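Local coordinates for nucleoside-diphosphate sugar epimerase (SulA family) (Corynebacterium glutamicum, PDB 3OH8), which probably acts as a nucleotide-cofactor-dependent nucleoside-diphosphate sugar epimerase, built from a Rossmann-type domain of the epimerase/dehydratase family with an additional N-terminal domain, at residues A[13-17]-A[69-75]; A[28-33]-A[124-129]; A[60-65]-A[76-80]; A[88-94]-A[106-111]. Numbering follows the deposited sequence.

Contact 1 (A[13-17]-A[69-75])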
# COMPACT_ATOMS: atom_id res chain seq x y z
N ARG A 13 16.72 -0.28 16.43
CA ARG A 13 15.99 -1.53 16.66
C ARG A 13 14.72 -1.29 17.48
O ARG A 13 13.70 -1.96 17.29
CB ARG A 13 16.89 -2.56 17.35
CG ARG A 13 16.17 -3.88 17.69
CD ARG A 13 17.16 -4.98 18.09
NE ARG A 13 18.06 -4.55 19.17
CZ ARG A 13 17.90 -4.87 20.46
NH1 ARG A 13 16.89 -5.63 20.84
NH2 ARG A 13 18.77 -4.43 21.36
N GLU A 14 14.76 -0.33 18.39
CA GLU A 14 13.56 -0.02 19.16
C GLU A 14 12.42 0.47 18.25
O GLU A 14 11.26 0.08 18.44
CB GLU A 14 13.90 1.02 20.23
CG GLU A 14 12.74 1.44 21.10
CD GLU A 14 13.10 2.62 21.99
OE1 GLU A 14 14.29 2.76 22.34
OE2 GLU A 14 12.19 3.40 22.35
N MSE A 15 12.73 1.31 17.28
CA MSE A 15 11.73 1.79 16.33
C MSE A 15 11.25 0.65 15.43
O MSE A 15 10.05 0.51 15.16
CB MSE A 15 12.30 2.95 15.48
CG MSE A 15 11.43 3.41 14.27
SE MSE A 15 12.18 4.80 13.34
CE MSE A 15 12.66 5.89 14.69
N VAL A 16 12.19 -0.14 14.94
CA VAL A 16 11.83 -1.23 14.03
C VAL A 16 10.95 -2.27 14.72
O VAL A 16 9.92 -2.69 14.18
CB VAL A 16 13.09 -1.91 13.45
CG1 VAL A 16 12.70 -3.09 12.57
CG2 VAL A 16 13.91 -0.90 12.66
N TRP A 17 11.35 -2.67 15.92
CA TRP A 17 10.55 -3.61 16.70
C TRP A 17 9.16 -3.05 16.93
O TRP A 17 8.13 -3.72 16.71
CB TRP A 17 11.23 -3.86 18.05
CG TRP A 17 10.38 -4.67 18.96
CD1 TRP A 17 9.52 -4.21 19.92
CD2 TRP A 17 10.28 -6.10 18.98
NE1 TRP A 17 8.90 -5.28 20.55
CE2 TRP A 17 9.35 -6.44 19.98
CE3 TRP A 17 10.89 -7.12 18.24
CZ2 TRP A 17 9.02 -7.76 20.27
CZ3 TRP A 17 10.56 -8.44 18.53
CH2 TRP A 17 9.64 -8.75 19.54
N PHE A 69 9.82 -16.13 21.61
CA PHE A 69 9.69 -14.70 21.83
C PHE A 69 10.78 -14.19 22.78
O PHE A 69 11.06 -14.81 23.80
CB PHE A 69 8.32 -14.40 22.43
CG PHE A 69 8.11 -12.94 22.75
CD1 PHE A 69 7.82 -12.04 21.73
CD2 PHE A 69 8.20 -12.48 24.05
CE1 PHE A 69 7.61 -10.70 22.02
CE2 PHE A 69 8.00 -11.14 24.34
CZ PHE A 69 7.71 -10.25 23.33
N LEU A 70 11.40 -13.08 22.42
CA LEU A 70 12.24 -12.33 23.35
C LEU A 70 11.94 -10.87 23.12
O LEU A 70 12.19 -10.34 22.04
CB LEU A 70 13.72 -12.61 23.11
CG LEU A 70 14.68 -11.87 24.06
CD1 LEU A 70 14.27 -12.04 25.53
CD2 LEU A 70 16.11 -12.34 23.86
N ASN A 71 11.38 -10.22 24.14
CA ASN A 71 10.90 -8.85 24.00
C ASN A 71 11.95 -7.95 23.35
O ASN A 71 13.06 -7.78 23.86
CB ASN A 71 10.43 -8.28 25.34
CG ASN A 71 9.67 -6.97 25.18
OD1 ASN A 71 9.72 -6.10 26.05
ND2 ASN A 71 8.96 -6.82 24.06
N GLY A 72 11.58 -7.37 22.21
CA GLY A 72 12.45 -6.46 21.51
C GLY A 72 13.48 -7.09 20.60
O GLY A 72 14.21 -6.36 19.93
N SER A 73 13.56 -8.42 20.56
CA SER A 73 14.61 -9.12 19.81
C SER A 73 14.11 -10.23 18.90
O SER A 73 14.76 -10.55 17.90
CB SER A 73 15.66 -9.74 20.77
OG SER A 73 16.31 -8.74 21.52
N ARG A 74 13.00 -10.85 19.27
CA ARG A 74 12.54 -12.01 18.53
C ARG A 74 11.07 -12.30 18.72
O ARG A 74 10.55 -12.19 19.82
CB ARG A 74 13.35 -13.25 18.91
CG ARG A 74 12.96 -14.49 18.13
CD ARG A 74 13.84 -15.69 18.52
NE ARG A 74 15.21 -15.54 18.06
CZ ARG A 74 16.15 -16.47 18.20
NH1 ARG A 74 15.84 -17.63 18.76
NH2 ARG A 74 17.38 -16.25 17.76
N PHE A 75 10.39 -12.63 17.62
CA PHE A 75 9.08 -13.28 17.72
C PHE A 75 8.99 -14.37 16.67
O PHE A 75 9.77 -14.38 15.73
CB PHE A 75 7.91 -12.28 17.67
CG PHE A 75 7.67 -11.68 16.31
CD1 PHE A 75 8.29 -10.48 15.95
CD2 PHE A 75 6.80 -12.28 15.41
CE1 PHE A 75 8.04 -9.90 14.71
CE2 PHE A 75 6.56 -11.71 14.16
CZ PHE A 75 7.18 -10.52 13.80
O HOH W 1 15.83 -6.41 23.56

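Contact 2 (A[28-33]-A[124-129])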
# COMPACT_ATOMS: atom_id res chain seq x y z
N ARG A 28 0.82 -4.94 5.99
CA ARG A 28 1.84 -4.26 5.18
C ARG A 28 2.85 -5.24 4.59
O ARG A 28 3.23 -5.11 3.43
CB ARG A 28 2.57 -3.17 5.99
CG ARG A 28 1.69 -2.02 6.52
CD ARG A 28 1.02 -1.24 5.39
NE ARG A 28 1.98 -0.47 4.61
CZ ARG A 28 1.69 0.19 3.49
NH1 ARG A 28 0.45 0.17 3.01
NH2 ARG A 28 2.64 0.88 2.85
N LEU A 29 3.28 -6.23 5.37
CA LEU A 29 4.32 -7.15 4.89
C LEU A 29 3.80 -8.42 4.19
O LEU A 29 4.59 -9.23 3.70
CB LEU A 29 5.27 -7.53 6.04
CG LEU A 29 5.92 -6.36 6.77
CD1 LEU A 29 7.05 -6.85 7.71
CD2 LEU A 29 6.45 -5.33 5.76
N THR A 30 2.48 -8.58 4.13
CA THR A 30 1.91 -9.71 3.40
C THR A 30 2.07 -9.47 1.89
O THR A 30 1.64 -8.45 1.38
CB THR A 30 0.40 -9.91 3.74
OG1 THR A 30 0.26 -10.23 5.12
CG2 THR A 30 -0.20 -11.04 2.91
N PRO A 31 2.71 -10.41 1.18
CA PRO A 31 2.96 -10.22 -0.25
C PRO A 31 1.66 -10.16 -1.06
O PRO A 31 0.79 -11.03 -0.93
CB PRO A 31 3.77 -11.47 -0.64
CG PRO A 31 4.35 -11.98 0.64
CD PRO A 31 3.35 -11.64 1.71
N PRO A 32 1.51 -9.13 -1.91
CA PRO A 32 0.29 -9.00 -2.71
C PRO A 32 0.17 -10.10 -3.75
O PRO A 32 -0.93 -10.34 -4.24
CB PRO A 32 0.47 -7.65 -3.43
CG PRO A 32 1.63 -6.98 -2.77
CD PRO A 32 2.46 -8.04 -2.15
N PHE A 33 1.28 -10.76 -4.08
CA PHE A 33 1.30 -11.71 -5.17
C PHE A 33 1.09 -13.13 -4.66
O PHE A 33 1.27 -14.11 -5.39
CB PHE A 33 2.62 -11.61 -5.94
CG PHE A 33 3.83 -11.54 -5.04
CD1 PHE A 33 4.35 -10.31 -4.65
CD2 PHE A 33 4.45 -12.70 -4.58
CE1 PHE A 33 5.47 -10.23 -3.83
CE2 PHE A 33 5.56 -12.63 -3.75
CZ PHE A 33 6.08 -11.40 -3.38
N TYR A 124 9.93 -9.05 -0.88
CA TYR A 124 8.83 -8.11 -0.65
C TYR A 124 8.81 -7.61 0.80
O TYR A 124 8.72 -6.40 1.05
CB TYR A 124 7.46 -8.74 -0.98
CG TYR A 124 6.33 -7.78 -0.73
CD1 TYR A 124 5.97 -6.82 -1.69
CD2 TYR A 124 5.64 -7.78 0.48
CE1 TYR A 124 4.95 -5.91 -1.47
CE2 TYR A 124 4.60 -6.87 0.72
CZ TYR A 124 4.26 -5.94 -0.26
OH TYR A 124 3.25 -5.04 -0.04
N ARG A 125 8.87 -8.54 1.75
CA ARG A 125 8.91 -8.19 3.16
C ARG A 125 10.03 -7.19 3.46
O ARG A 125 9.81 -6.21 4.18
CB ARG A 125 9.06 -9.43 4.05
CG ARG A 125 7.91 -10.42 4.03
CD ARG A 125 8.15 -11.58 5.02
NE ARG A 125 8.52 -11.07 6.34
CZ ARG A 125 7.65 -10.83 7.32
NH1 ARG A 125 6.36 -11.09 7.15
NH2 ARG A 125 8.07 -10.33 8.47
N GLN A 126 11.22 -7.44 2.91
CA GLN A 126 12.38 -6.56 3.12
C GLN A 126 12.21 -5.16 2.49
O GLN A 126 12.40 -4.13 3.15
CB GLN A 126 13.67 -7.21 2.60
CG GLN A 126 13.99 -8.55 3.24
CD GLN A 126 15.17 -9.27 2.58
OE1 GLN A 126 15.77 -10.17 3.18
NE2 GLN A 126 15.51 -8.89 1.35
N THR A 127 11.87 -5.13 1.20
CA THR A 127 11.70 -3.83 0.53
C THR A 127 10.54 -3.05 1.14
O THR A 127 10.64 -1.84 1.36
CB THR A 127 11.50 -3.97 -1.01
OG1 THR A 127 10.41 -4.85 -1.29
CG2 THR A 127 12.76 -4.56 -1.64
N GLN A 128 9.44 -3.73 1.44
CA GLN A 128 8.26 -3.04 1.95
C GLN A 128 8.54 -2.42 3.31
O GLN A 128 8.15 -1.29 3.58
CB GLN A 128 7.06 -3.99 2.03
CG GLN A 128 5.74 -3.28 2.36
CD GLN A 128 5.19 -2.51 1.17
OE1 GLN A 128 5.63 -2.69 0.03
NE2 GLN A 128 4.20 -1.67 1.42
N LEU A 129 9.19 -3.18 4.18
CA LEU A 129 9.55 -2.67 5.50
C LEU A 129 10.42 -1.44 5.39
O LEU A 129 10.16 -0.42 6.04
CB LEU A 129 10.34 -3.74 6.28
CG LEU A 129 10.20 -3.77 7.81
CD1 LEU A 129 11.54 -4.08 8.51
CD2 LEU A 129 9.57 -2.52 8.37
O HOH W 2 4.75 -11.83 4.86
O HOH W 3 0.88 -5.58 1.44

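Contact 3 (A[60-65]-A[76-80])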
# COMPACT_ATOMS: atom_id res chain seq x y z
N TRP A 60 -5.94 -19.86 6.93
CA TRP A 60 -4.72 -20.26 7.59
C TRP A 60 -4.68 -19.64 8.98
O TRP A 60 -4.83 -18.42 9.13
CB TRP A 60 -3.51 -19.81 6.76
CG TRP A 60 -2.20 -20.26 7.32
CD1 TRP A 60 -1.91 -21.50 7.81
CD2 TRP A 60 -1.00 -19.49 7.43
NE1 TRP A 60 -0.60 -21.55 8.23
CE2 TRP A 60 -0.02 -20.33 8.00
CE3 TRP A 60 -0.66 -18.18 7.11
CZ2 TRP A 60 1.27 -19.89 8.26
CZ3 TRP A 60 0.63 -17.75 7.36
CH2 TRP A 60 1.58 -18.60 7.93
N VAL A 61 -4.51 -20.48 9.99
CA VAL A 61 -4.49 -20.04 11.37
C VAL A 61 -3.04 -20.00 11.83
O VAL A 61 -2.43 -21.03 12.06
CB VAL A 61 -5.28 -20.98 12.29
CG1 VAL A 61 -5.21 -20.51 13.74
CG2 VAL A 61 -6.73 -21.08 11.82
N ALA A 62 -2.48 -18.80 11.91
CA ALA A 62 -1.11 -18.64 12.36
C ALA A 62 -1.10 -18.30 13.84
O ALA A 62 -2.03 -17.67 14.34
CB ALA A 62 -0.40 -17.56 11.56
N ARG A 63 -0.05 -18.71 14.54
CA ARG A 63 0.02 -18.54 15.98
C ARG A 63 1.42 -18.04 16.36
O ARG A 63 2.40 -18.54 15.83
CB ARG A 63 -0.25 -19.90 16.64
CG ARG A 63 -0.88 -19.86 18.02
CD ARG A 63 -1.21 -21.28 18.47
NE ARG A 63 -1.05 -21.46 19.91
CZ ARG A 63 0.09 -21.82 20.50
NH1 ARG A 63 1.18 -22.04 19.78
NH2 ARG A 63 0.14 -21.96 21.82
N HIS A 64 1.51 -17.07 17.26
CA HIS A 64 2.81 -16.65 17.75
C HIS A 64 3.25 -17.61 18.86
O HIS A 64 2.45 -18.00 19.70
CB HIS A 64 2.78 -15.22 18.28
CG HIS A 64 2.70 -14.17 17.22
ND1 HIS A 64 1.92 -13.04 17.34
CD2 HIS A 64 3.30 -14.07 16.00
CE1 HIS A 64 2.04 -12.30 16.26
NE2 HIS A 64 2.87 -12.90 15.43
N ASP A 65 4.53 -17.97 18.85
CA ASP A 65 5.05 -18.99 19.76
C ASP A 65 5.78 -18.34 20.93
O ASP A 65 6.80 -17.67 20.75
CB ASP A 65 5.99 -19.92 19.00
CG ASP A 65 6.52 -21.05 19.86
OD1 ASP A 65 6.20 -21.08 21.07
OD2 ASP A 65 7.27 -21.89 19.33
N THR A 76 8.08 -15.32 16.85
CA THR A 76 8.06 -16.49 15.98
C THR A 76 6.63 -16.82 15.54
O THR A 76 5.72 -16.84 16.38
CB THR A 76 8.67 -17.73 16.70
OG1 THR A 76 10.05 -17.47 17.02
CG2 THR A 76 8.61 -18.96 15.81
N ASP A 77 6.42 -17.06 14.25
CA ASP A 77 5.10 -17.46 13.74
C ASP A 77 5.09 -18.97 13.51
O ASP A 77 6.04 -19.50 12.95
CB ASP A 77 4.77 -16.80 12.38
CG ASP A 77 4.88 -15.30 12.41
OD1 ASP A 77 4.42 -14.67 13.38
OD2 ASP A 77 5.42 -14.74 11.43
N VAL A 78 4.02 -19.65 13.91
CA VAL A 78 3.95 -21.09 13.68
C VAL A 78 2.57 -21.53 13.18
O VAL A 78 1.56 -20.94 13.56
CB VAL A 78 4.33 -21.91 14.95
CG1 VAL A 78 5.72 -21.52 15.44
CG2 VAL A 78 3.30 -21.71 16.05
N CYS A 79 2.55 -22.54 12.33
CA CYS A 79 1.29 -23.18 11.94
C CYS A 79 1.27 -24.67 12.25
O CYS A 79 2.19 -25.40 11.88
CB CYS A 79 1.01 -22.98 10.46
SG CYS A 79 -0.56 -23.75 9.99
N LEU A 80 0.20 -25.12 12.91
CA LEU A 80 0.08 -26.52 13.31
C LEU A 80 -0.84 -27.34 12.39
O LEU A 80 -0.71 -28.56 12.31
CB LEU A 80 -0.36 -26.64 14.78
CG LEU A 80 -1.77 -26.21 15.20
CD1 LEU A 80 -2.78 -27.32 14.94
CD2 LEU A 80 -1.80 -25.82 16.68
O HOH W 4 6.78 -15.04 19.35

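Contact 4 (A[88-94]-A[106-111])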
# COMPACT_ATOMS: atom_id res chain seq x y z
N ALA A 88 1.88 -25.49 5.53
CA ALA A 88 1.80 -26.25 6.77
C ALA A 88 3.19 -26.58 7.29
O ALA A 88 4.17 -26.56 6.55
CB ALA A 88 1.01 -27.52 6.56
N ASN A 89 3.25 -26.90 8.58
CA ASN A 89 4.52 -27.18 9.23
C ASN A 89 5.45 -25.97 9.06
O ASN A 89 6.65 -26.11 8.84
CB ASN A 89 5.14 -28.44 8.64
CG ASN A 89 5.90 -29.25 9.67
OD1 ASN A 89 5.33 -30.11 10.35
ND2 ASN A 89 7.20 -28.98 9.80
N TRP A 90 4.85 -24.80 9.17
CA TRP A 90 5.53 -23.54 8.92
C TRP A 90 6.03 -22.94 10.23
O TRP A 90 5.27 -22.81 11.19
CB TRP A 90 4.56 -22.58 8.22
CG TRP A 90 5.05 -21.18 7.99
CD1 TRP A 90 4.95 -20.13 8.86
CD2 TRP A 90 5.67 -20.67 6.81
NE1 TRP A 90 5.48 -18.99 8.29
CE2 TRP A 90 5.94 -19.30 7.04
CE3 TRP A 90 6.04 -21.23 5.59
CZ2 TRP A 90 6.55 -18.49 6.08
CZ3 TRP A 90 6.66 -20.43 4.64
CH2 TRP A 90 6.90 -19.07 4.90
N ARG A 91 7.31 -22.59 10.28
CA ARG A 91 7.84 -21.94 11.47
C ARG A 91 8.76 -20.77 11.07
O ARG A 91 9.81 -20.98 10.48
CB ARG A 91 8.59 -22.95 12.34
CG ARG A 91 8.69 -22.57 13.81
CD ARG A 91 9.05 -23.79 14.68
NE ARG A 91 9.12 -23.44 16.09
CZ ARG A 91 10.23 -23.01 16.69
NH1 ARG A 91 11.36 -22.88 15.99
NH2 ARG A 91 10.21 -22.70 17.98
N HIS A 92 8.34 -19.55 11.41
CA HIS A 92 9.02 -18.35 10.94
C HIS A 92 9.58 -17.58 12.12
O HIS A 92 8.83 -16.99 12.90
CB HIS A 92 8.02 -17.49 10.14
CG HIS A 92 8.63 -16.27 9.50
ND1 HIS A 92 9.90 -15.83 9.79
CD2 HIS A 92 8.11 -15.40 8.60
CE1 HIS A 92 10.14 -14.73 9.09
NE2 HIS A 92 9.08 -14.46 8.36
N VAL A 93 10.90 -17.59 12.28
CA VAL A 93 11.54 -16.83 13.33
C VAL A 93 11.99 -15.46 12.80
O VAL A 93 12.65 -15.37 11.76
CB VAL A 93 12.78 -17.57 13.91
CG1 VAL A 93 13.45 -16.72 14.99
CG2 VAL A 93 12.37 -18.93 14.48
N HIS A 94 11.62 -14.40 13.52
CA HIS A 94 11.99 -13.02 13.16
C HIS A 94 12.95 -12.53 14.23
O HIS A 94 12.54 -12.31 15.37
CB HIS A 94 10.77 -12.09 13.17
CG HIS A 94 9.59 -12.58 12.39
ND1 HIS A 94 9.14 -11.98 11.23
CD2 HIS A 94 8.72 -13.60 12.64
CE1 HIS A 94 8.07 -12.61 10.79
NE2 HIS A 94 7.79 -13.59 11.62
N THR A 106 17.10 -10.91 10.90
CA THR A 106 17.28 -12.22 10.31
C THR A 106 15.96 -12.97 10.34
O THR A 106 15.34 -13.11 11.40
CB THR A 106 18.36 -13.05 11.03
OG1 THR A 106 19.59 -12.32 11.05
CG2 THR A 106 18.56 -14.39 10.31
N ASP A 107 15.53 -13.42 9.17
CA ASP A 107 14.36 -14.28 9.08
C ASP A 107 14.83 -15.70 8.88
O ASP A 107 15.65 -15.97 8.00
CB ASP A 107 13.47 -13.89 7.90
CG ASP A 107 12.83 -12.54 8.09
OD1 ASP A 107 11.90 -12.43 8.91
OD2 ASP A 107 13.28 -11.59 7.42
N SER A 108 14.30 -16.61 9.68
CA SER A 108 14.59 -18.02 9.51
C SER A 108 13.27 -18.77 9.46
O SER A 108 12.54 -18.82 10.45
CB SER A 108 15.46 -18.53 10.66
OG SER A 108 15.72 -19.92 10.51
N VAL A 109 12.94 -19.33 8.31
CA VAL A 109 11.72 -20.11 8.19
C VAL A 109 12.03 -21.59 7.98
O VAL A 109 12.80 -21.96 7.10
CB VAL A 109 10.79 -19.57 7.08
CG1 VAL A 109 11.53 -19.46 5.76
CG2 VAL A 109 9.57 -20.48 6.92
N SER A 110 11.45 -22.42 8.83
CA SER A 110 11.58 -23.86 8.69
C SER A 110 10.35 -24.35 7.91
O SER A 110 9.22 -24.09 8.31
CB SER A 110 11.65 -24.52 10.07
OG SER A 110 12.06 -25.87 9.97
N THR A 111 10.59 -25.01 6.79
CA THR A 111 9.53 -25.47 5.90
C THR A 111 10.15 -26.33 4.79
O THR A 111 11.33 -26.20 4.48
CB THR A 111 8.74 -24.28 5.28
OG1 THR A 111 7.68 -24.77 4.45
CG2 THR A 111 9.65 -23.40 4.44
O HOH W 5 11.02 -10.17 10.29

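Contact 1 (A[13-17]-A[69-75])
Arg13 and Trp17, one turn apart on helix 13-21 and linked by the helical bond Trp17 N to Arg13 O (2.8 Å), both aim at the turn that leads into strand 74-78. Arg13 NH1 donates to Gly72 O at 2.9 Å, and the same NH1 binds a water (3.0 Å) that in turn donates to Asn71 O (3.1 Å). Arg13 NE makes a salt bridge with Asp98. Trp17 then lays its indole against the turn. Gly72 CA sits 3.5 Å from the centroid of the five-membered ring, nearly along its normal, a CH-pi contact; Gly72 N and Ser73 N lie over the same ring system. Glycine suits this spot, because at phi 84°, psi -3° a CB would press on the preceding carbonyl. The indole edge meets Phe69 (Trp17 CZ2 to Phe69 CE1, 3.7 Å), and Trp17 CZ3 also touches Phe75 CD1 (4.0 Å). The turn itself closes with a classic beta bulge, Ser73 N and Arg74 N both bonding Leu70 O (2.8 and 2.9 Å). Chemically, one arginine hydrogen bond holds Gly72 O while tryptophan covers Gly72 CA, so much of the helix's hold on the turn is on its backbone.

Contact 2 (A[28-33]-A[124-129])
This is a buried packing contact, centred about 9 Å from the centre of the chain, in which the end of helix 25-29 and the proline-rich loop after it wrap around one tyrosine of the long helix 119-139. The ring of Tyr124 receives Pro32 CD over its face, 3.5 Å from the centroid, and Pro31 CA at 4.1 Å, both CH-pi contacts. Phe33 turns its edge to the Tyr124 face in an offset edge-to-face pair (centroids 5.9 Å apart, planes at 85°), and His438 also stacks on the tyrosine. At the end of helix 25-29, Leu29 packs beside Arg125 and Leu129: its CD2 lies 4.2 Å from Leu129 CB, while its CD1 rests over the Arg125 guanidinium, 3.7 Å from NH2. Waters supply the polar links. One bridges Leu29 O and Arg125 NH1, 2.9 Å from each; another lies 2.8 Å from Tyr124 OH and 3.0 Å from Thr30 O, a carbonyl that also accepts from Arg311. The polar ends of Arg28 and Gln128 turn elsewhere, to a salt bridge with Asp132 and a hydrogen bond with His438. Two short helices packed against the long helix 119-139, which closes the domain and lies on an antiparallel sheet, make the helix-grip arrangement of Bet v 1-like domains, and here that long helix also meets residues of the remainder of the chain.

Contact 3 (A[60-65]-A[76-80])
A water takes the place of one rung in this antiparallel ladder: it accepts from Thr76 N at 2.8 Å and lies 3.0 Å from Asp65 O, where a direct link between the strands would otherwise be expected. The reciprocal bond, Asp65 N to Thr76 O, is intact at 3.0 Å. Further along, Arg63 and Val78 form a regular hydrogen-bonded pair, with Arg63 N to Val78 O at 2.9 Å and Val78 N to Arg63 O at 2.7 Å. Between these rungs His64 and Asp77 make a non-hydrogen-bonded pair, and His64 CA approaches Thr76 O at 3.2 Å in a CA-H...O contact. On the face bearing Arg63 and Val78, Arg63 CB touches Val78 CG2 at 4.0 Å, and Val78 CG1 also meets Asp65 CB (3.9 Å). At the far end the sulfur of Cys79 lies at the edge of the Trp60 indole, 3.9 Å from the five-membered ring centroid. The two strands form a hairpin inside the seven-stranded sheet: strand 49-53 pairs with the side of strand 59-64 turned away from strand 74-78, and strand 91-99 pairs with the other side of strand 74-78, where Asp77 also hydrogen-bonds His94 through its carboxylate.

Contact 4 (A[88-94]-A[106-111])
Backbone hydrogen bonds do most of the joining here, in two complete antiparallel pairs. Arg91 N donates to Ser110 O at 3.1 Å. In return Ser110 N donates to Arg91 O at 2.7 Å. Val93 N likewise reaches Ser108 O at 2.7 Å. Its counterpart runs from Ser108 N to Val93 O at 2.9 Å. At the non-hydrogen-bonded positions between and beyond them, alpha hydrogens point at carbonyls: Val109 CA lies 3.1 Å from Arg91 O, and Asp107 CA 3.4 Å from Val93 O. Apolar contact is concentrated at Trp90, whose six-membered ring takes Val109 CG2 squarely over its face, 3.5 Å from the centroid and 6° off the normal, a CH-pi contact. Polar contact gathers around Asp107 on the face that also carries His92 and His94. A water binds Asp107 OD1 and His94 ND1, 2.8 Å from each, while His94 NE2 is bonded to Asp77 of the adjoining strand. The segments belong to the hairpin of strands 91-99 and 102-110, flanked by strand 74-78 on one edge and strand 3-9 on the other. Helix 119-139 packs on the face of Trp90, His92, His94 and Asp107 through Met121, Phe122 and Arg125; the C-terminal helix 488-511 covers the face of Val93 and Ser108 with Val491 and Ile495.

In the fold
All four contacts belong to the N-terminal helix-grip domain, whose seven-stranded sheet has the order 1-7-6-5-4-3-2. Contacts 3 and 4 are successive hairpins, centres about 10 Å apart, joined where strand 74-78 pairs with strand 91-99. Contact 1 shares strand 74-78 with contact 3 and pins helix 13-21 to the turn before it, centres about 18 Å apart. Contact 2 ties helix 25-29 to helix 119-139, its centre about 16 Å from that of contact 4, which it touches where Arg125 meets His92 and His94. Along the chain, contact 2 encloses contacts 3 and 4 and interleaves with contact 1. Helices 13-21, 25-29 and 119-139 lie on the sheet face bearing His92 and His94.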